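Local atomic coordinates of ATP phosphoribosyltransferase regulatory subunit (Bacillus halodurans, PDB entry 3OD1), a protein that probably serves as the regulatory partner of ATP phosphoribosyltransferase in the first step of histidine biosynthesis and may allow its feedback control by histidine. Residues 217-222 and 234-239; 228-233 and 265-270. One frame throughout, in Å; residues are numbered along the deposited sequence.

Contact 1 of 2, residues 217-222 and 234-239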
loop_
_atom_site.group_PDB
_atom_site.type_symbol
_atom_site.label_atom_id
_atom_site.label_comp_id
_atom_site.label_asym_id
_atom_site.label_seq_id
_atom_site.Cartn_x
_atom_site.Cartn_y
_atom_site.Cartn_z
ATOM N N LEU B 217 16.051 30.101 31.800
ATOM C CA LEU B 217 15.454 29.977 30.476
ATOM C C LEU B 217 16.535 29.877 29.406
ATOM O O LEU B 217 16.423 29.094 28.457
ATOM C CB LEU B 217 14.527 31.160 30.186
ATOM C CG LEU B 217 13.251 31.210 31.033
ATOM C CD1 LEU B 217 12.381 32.389 30.647
ATOM C CD2 LEU B 217 12.481 29.920 30.886
HETATM N N MSE B 218 17.588 30.665 29.587
HETATM C CA MSE B 218 18.694 30.738 28.641
HETATM C C MSE B 218 19.475 29.425 28.572
HETATM O O MSE B 218 19.825 28.944 27.480
HETATM C CB MSE B 218 19.628 31.889 29.038
HETATM C CG MSE B 218 20.170 32.680 27.870
HETATM SE SE MSE B 218 18.747 33.488 26.822
HETATM C CE MSE B 218 19.079 35.359 27.242
ATOM N N ASN B 219 19.737 28.843 29.740
ATOM C CA ASN B 219 20.542 27.628 29.827
ATOM C C ASN B 219 19.844 26.378 29.287
ATOM O O ASN B 219 20.492 25.371 29.005
ATOM C CB ASN B 219 21.041 27.408 31.259
ATOM C CG ASN B 219 22.209 28.316 31.611
ATOM O OD1 ASN B 219 23.110 28.529 30.797
ATOM N ND2 ASN B 219 22.197 28.860 32.824
ATOM N N LEU B 220 18.523 26.448 29.142
ATOM C CA LEU B 220 17.763 25.365 28.517
ATOM C C LEU B 220 18.352 25.038 27.158
ATOM O O LEU B 220 18.543 23.876 26.827
ATOM C CB LEU B 220 16.297 25.760 28.349
ATOM C CG LEU B 220 15.428 24.831 27.498
ATOM C CD1 LEU B 220 15.460 23.403 28.041
ATOM C CD2 LEU B 220 14.012 25.374 27.465
ATOM N N LEU B 221 18.645 26.078 26.381
ATOM C CA LEU B 221 19.183 25.934 25.026
ATOM C C LEU B 221 20.500 25.165 24.976
ATOM O O LEU B 221 20.872 24.619 23.939
ATOM C CB LEU B 221 19.379 27.310 24.400
ATOM C CG LEU B 221 18.316 27.792 23.415
ATOM C CD1 LEU B 221 16.926 27.307 23.803
ATOM C CD2 LEU B 221 18.365 29.310 23.294
ATOM N N SER B 222 21.209 25.126 26.098
ATOM C CA SER B 222 22.491 24.437 26.145
ATOM C C SER B 222 22.357 22.953 26.466
ATOM O O SER B 222 23.338 22.220 26.393
ATOM C CB SER B 222 23.418 25.099 27.169
ATOM O OG SER B 222 24.135 26.165 26.574
ATOM N N ARG B 234 19.335 19.195 35.717
ATOM C CA ARG B 234 18.843 19.164 37.097
ATOM C C ARG B 234 18.936 20.523 37.805
ATOM O O ARG B 234 18.107 20.846 38.652
ATOM C CB ARG B 234 19.566 18.085 37.914
ATOM C CG ARG B 234 19.225 16.665 37.494
ATOM C CD ARG B 234 19.807 15.640 38.447
ATOM N NE ARG B 234 20.386 14.510 37.727
ATOM C CZ ARG B 234 19.701 13.450 37.306
ATOM N NH1 ARG B 234 20.324 12.476 36.659
ATOM N NH2 ARG B 234 18.396 13.363 37.528
ATOM N N GLY B 235 19.932 21.322 37.432
ATOM C CA GLY B 235 20.167 22.603 38.079
ATOM C C GLY B 235 19.194 23.707 37.705
ATOM O O GLY B 235 19.110 24.731 38.398
ATOM N N LEU B 236 18.445 23.501 36.623
ATOM C CA LEU B 236 17.570 24.548 36.093
ATOM C C LEU B 236 16.164 24.537 36.667
ATOM O O LEU B 236 15.432 25.515 36.528
ATOM C CB LEU B 236 17.483 24.457 34.568
ATOM C CG LEU B 236 18.785 24.757 33.836
ATOM C CD1 LEU B 236 18.535 24.778 32.347
ATOM C CD2 LEU B 236 19.344 26.093 34.320
ATOM N N ILE B 237 15.785 23.433 37.301
ATOM C CA ILE B 237 14.419 23.257 37.783
ATOM C C ILE B 237 14.392 22.152 38.831
ATOM O O ILE B 237 14.966 21.079 38.630
ATOM C CB ILE B 237 13.457 22.907 36.615
ATOM C CG1 ILE B 237 12.025 22.659 37.111
ATOM C CG2 ILE B 237 13.972 21.704 35.843
ATOM C CD1 ILE B 237 11.303 23.901 37.567
ATOM N N GLN B 238 13.731 22.419 39.952
ATOM C CA GLN B 238 13.683 21.459 41.050
ATOM C C GLN B 238 12.262 21.175 41.527
ATOM O O GLN B 238 12.065 20.591 42.591
ATOM C CB GLN B 238 14.550 21.934 42.219
ATOM C CG GLN B 238 16.001 21.484 42.139
ATOM C CD GLN B 238 16.151 19.985 42.316
ATOM O OE1 GLN B 238 15.846 19.207 41.410
ATOM N NE2 GLN B 238 16.621 19.572 43.489
ATOM N N THR B 239 11.274 21.587 40.741
ATOM C CA THR B 239 9.889 21.266 41.060
ATOM C C THR B 239 9.687 19.761 40.963
ATOM O O THR B 239 10.508 19.059 40.378
ATOM C CB THR B 239 8.900 21.991 40.123
ATOM O OG1 THR B 239 9.156 21.624 38.760
ATOM C CG2 THR B 239 9.030 23.506 40.280
#

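Contact 2 of 2, residues 228-233 and 265-270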
loop_
_atom_site.group_PDB
_atom_site.type_symbol
_atom_site.label_atom_id
_atom_site.label_comp_id
_atom_site.label_asym_id
_atom_site.label_seq_id
_atom_site.Cartn_x
_atom_site.Cartn_y
_atom_site.Cartn_z
ATOM N N ALA B 228 25.376 13.333 29.942
ATOM C CA ALA B 228 25.759 14.398 30.869
ATOM C C ALA B 228 24.736 15.524 30.890
ATOM O O ALA B 228 24.538 16.171 31.916
ATOM C CB ALA B 228 27.131 14.944 30.505
ATOM N N ALA B 229 24.087 15.754 29.752
ATOM C CA ALA B 229 23.146 16.862 29.606
ATOM C C ALA B 229 22.024 16.808 30.631
ATOM O O ALA B 229 21.513 17.848 31.054
ATOM C CB ALA B 229 22.572 16.894 28.197
ATOM N N ILE B 230 21.645 15.597 31.031
ATOM C CA ILE B 230 20.556 15.417 31.984
ATOM C C ILE B 230 20.978 15.918 33.355
ATOM O O ILE B 230 20.156 16.393 34.137
ATOM C CB ILE B 230 20.125 13.942 32.096
ATOM C CG1 ILE B 230 19.626 13.426 30.744
ATOM C CG2 ILE B 230 19.041 13.778 33.169
ATOM C CD1 ILE B 230 19.178 11.981 30.781
ATOM N N GLU B 231 22.270 15.818 33.641
ATOM C CA GLU B 231 22.792 16.290 34.920
ATOM C C GLU B 231 22.729 17.813 34.998
ATOM O O GLU B 231 22.218 18.370 35.971
ATOM C CB GLU B 231 24.211 15.775 35.143
ATOM C CG GLU B 231 24.307 14.261 35.065
ATOM C CD GLU B 231 23.229 13.575 35.885
ATOM O OE1 GLU B 231 22.876 14.103 36.961
ATOM O OE2 GLU B 231 22.734 12.509 35.456
ATOM N N GLU B 232 23.224 18.480 33.957
ATOM C CA GLU B 232 23.134 19.934 33.862
ATOM C C GLU B 232 21.674 20.401 33.866
ATOM O O GLU B 232 21.370 21.531 34.249
ATOM C CB GLU B 232 23.837 20.431 32.595
ATOM C CG GLU B 232 24.761 19.405 31.942
ATOM C CD GLU B 232 26.226 19.613 32.288
ATOM O OE1 GLU B 232 26.589 19.497 33.478
ATOM O OE2 GLU B 232 27.021 19.885 31.362
ATOM N N ALA B 233 20.766 19.533 33.430
ATOM C CA ALA B 233 19.356 19.895 33.393
ATOM C C ALA B 233 18.782 19.988 34.805
ATOM O O ALA B 233 17.859 20.767 35.065
ATOM C CB ALA B 233 18.559 18.900 32.538
ATOM N N VAL B 265 22.002 7.112 21.004
ATOM C CA VAL B 265 21.124 8.118 21.569
ATOM C C VAL B 265 21.880 9.345 22.057
ATOM O O VAL B 265 23.025 9.254 22.494
ATOM C CB VAL B 265 20.244 7.541 22.708
ATOM C CG1 VAL B 265 19.379 6.403 22.182
ATOM C CG2 VAL B 265 21.099 7.071 23.859
ATOM N N LYS B 266 21.234 10.498 21.949
ATOM C CA LYS B 266 21.728 11.703 22.581
ATOM C C LYS B 266 20.529 12.480 23.105
ATOM O O LYS B 266 19.386 12.098 22.858
ATOM C CB LYS B 266 22.583 12.523 21.614
ATOM C CG LYS B 266 21.883 12.986 20.355
ATOM C CD LYS B 266 22.881 13.660 19.427
ATOM C CE LYS B 266 22.193 14.439 18.309
ATOM N NZ LYS B 266 23.181 15.174 17.456
ATOM N N PHE B 267 20.779 13.542 23.860
ATOM C CA PHE B 267 19.687 14.287 24.462
ATOM C C PHE B 267 19.580 15.688 23.904
ATOM O O PHE B 267 20.587 16.369 23.714
ATOM C CB PHE B 267 19.830 14.307 25.979
ATOM C CG PHE B 267 19.748 12.945 26.597
ATOM C CD1 PHE B 267 18.523 12.420 26.980
ATOM C CD2 PHE B 267 20.890 12.179 26.767
ATOM C CE1 PHE B 267 18.442 11.159 27.534
ATOM C CE2 PHE B 267 20.817 10.920 27.326
ATOM C CZ PHE B 267 19.590 10.409 27.710
ATOM N N ASP B 268 18.351 16.105 23.618
ATOM C CA ASP B 268 18.089 17.466 23.173
ATOM C C ASP B 268 16.850 17.989 23.871
ATOM O O ASP B 268 15.734 17.860 23.365
ATOM C CB ASP B 268 17.929 17.532 21.657
ATOM C CG ASP B 268 17.632 18.938 21.165
ATOM O OD1 ASP B 268 17.716 19.891 21.972
ATOM O OD2 ASP B 268 17.317 19.090 19.969
ATOM N N LEU B 269 17.054 18.568 25.049
ATOM C CA LEU B 269 15.934 19.007 25.862
ATOM C C LEU B 269 15.280 20.262 25.294
ATOM O O LEU B 269 14.329 20.768 25.866
ATOM C CB LEU B 269 16.358 19.203 27.322
ATOM C CG LEU B 269 16.272 17.932 28.178
ATOM C CD1 LEU B 269 16.986 16.783 27.508
ATOM C CD2 LEU B 269 16.821 18.154 29.593
ATOM N N THR B 270 15.765 20.760 24.156
ATOM C CA THR B 270 15.067 21.868 23.502
ATOM C C THR B 270 13.970 21.340 22.573
ATOM O O THR B 270 13.190 22.109 22.008
ATOM C CB THR B 270 16.016 22.770 22.688
ATOM O OG1 THR B 270 16.410 22.096 21.494
ATOM C CG2 THR B 270 17.246 23.136 23.518
#

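Contact 1 of 2, residues 217-222 and 234-239
Asn219 and Leu220, in the last part of helix 211-220, receive one side chain from the loop that follows helix 228-234: the isobutyl group of Leu236. Ahead of them, Leu217 points away from the loop and packs on Val178 and Leu188; the touching residues are Asn219 and Leu220. Asn219 points toward the loop, and its CB lies 3.7 Å from Leu236 CD2. It is this methylene that does the touching; the amide does not bond to the loop segment. The other Leu236 methyl, CD1, reaches the helix backbone, 3.7 Å from Asn219 C and 3.6 Å from Leu220 N, and thus rests on the peptide unit joining the two residues. Leu220 offers that backbone face, while its side chain goes to Leu192 and Tyr200.

Leu236 points toward the helix, and its torsions extend that reach: CG is anti to the carbonyl carbon (chi1 -66°), chi2 is extended (-174°), and CD2 and CD1 fork at the end, one on the Asn219 methylene and the other on the peptide. The backbones stay apart, with 7.6 Å between Asn219 CA and Leu236 CA, and no hydrogen bond crosses between the segments. A polar tie lies just outside, where Leu236 O accepts from Arg216 NH2 of helix 211-220. Farther along, Thr239, at the N-cap position of helix 240-258, caps Gly242 N with OG1. The whole is a small helix-to-loop contact, van der Waals packing of a leucine on a methylene and a peptide, within the helical region at the edge of the class-II synthetase-like sheet.

Contact 2 of 2, residues 228-233 and 265-270
Helix 228-234 lies over strand 265-268 and the turn after it. The backbones are nearest at Ala229 and Phe267, 6.7 Å between their CA atoms, and the gap widens to 8.3 Å between Ala233 CA and Leu269 CA. This is helix-on-sheet packing at the end of the mixed sheet of the class-II synthetase-like fold, where 265-268 runs between strands 162-167 and 224-225. Small residues let the helix come near: Ala233 CB sits 3.5 Å from Leu269 CD2, while Ala229 CB lies 4.4 Å from Phe267 CB, a looser contact.

Ile230 reaches the ring of Phe267. With CG1 anti to the carbonyl carbon (chi1 -61°) and the chain then extended, CD1 stands over one face, 3.7 Å from the ring centroid and 24° off its normal, a CH-pi contact shifted toward the CE1 and CZ rim. Without the ring, as with an alanine at Phe267, Ile230 CD1 would probably be left over a gap, with no aromatic face to rest on.

At the end of the strand, Asp268 points away from the helix. Its OD1 forms a salt bridge with Arg224 NE, accepts from Thr270 N at 3.1 Å in an Asx turn, and takes a second hydrogen bond from Thr270 OG1 at 2.6 Å, on its syn side, 20° out of the carboxylate plane.

How the contacts relate
Contact 2 is the core contact: all five of its touching residues are buried. Contact 1 is only partly buried, with Asn219 exposed. Contact 1 sets helix against loop, contact 2 helix against strand and turn, and neither has a hydrogen bond between its segments. In contact 1 a leucine rests on a methylene and a peptide; contact 2 is apolar side chain on side chain, with an aromatic face. Their segments alternate along the chain, and helix 228-234 runs directly into the loop of contact 1. Tyr170 of helix 168-179 touches both, bonding to Ala233 O and packing on Leu236. The centres lie about 10 Å apart, and the two meet where Leu220 CD1 packs 3.6 Å from Leu269 O.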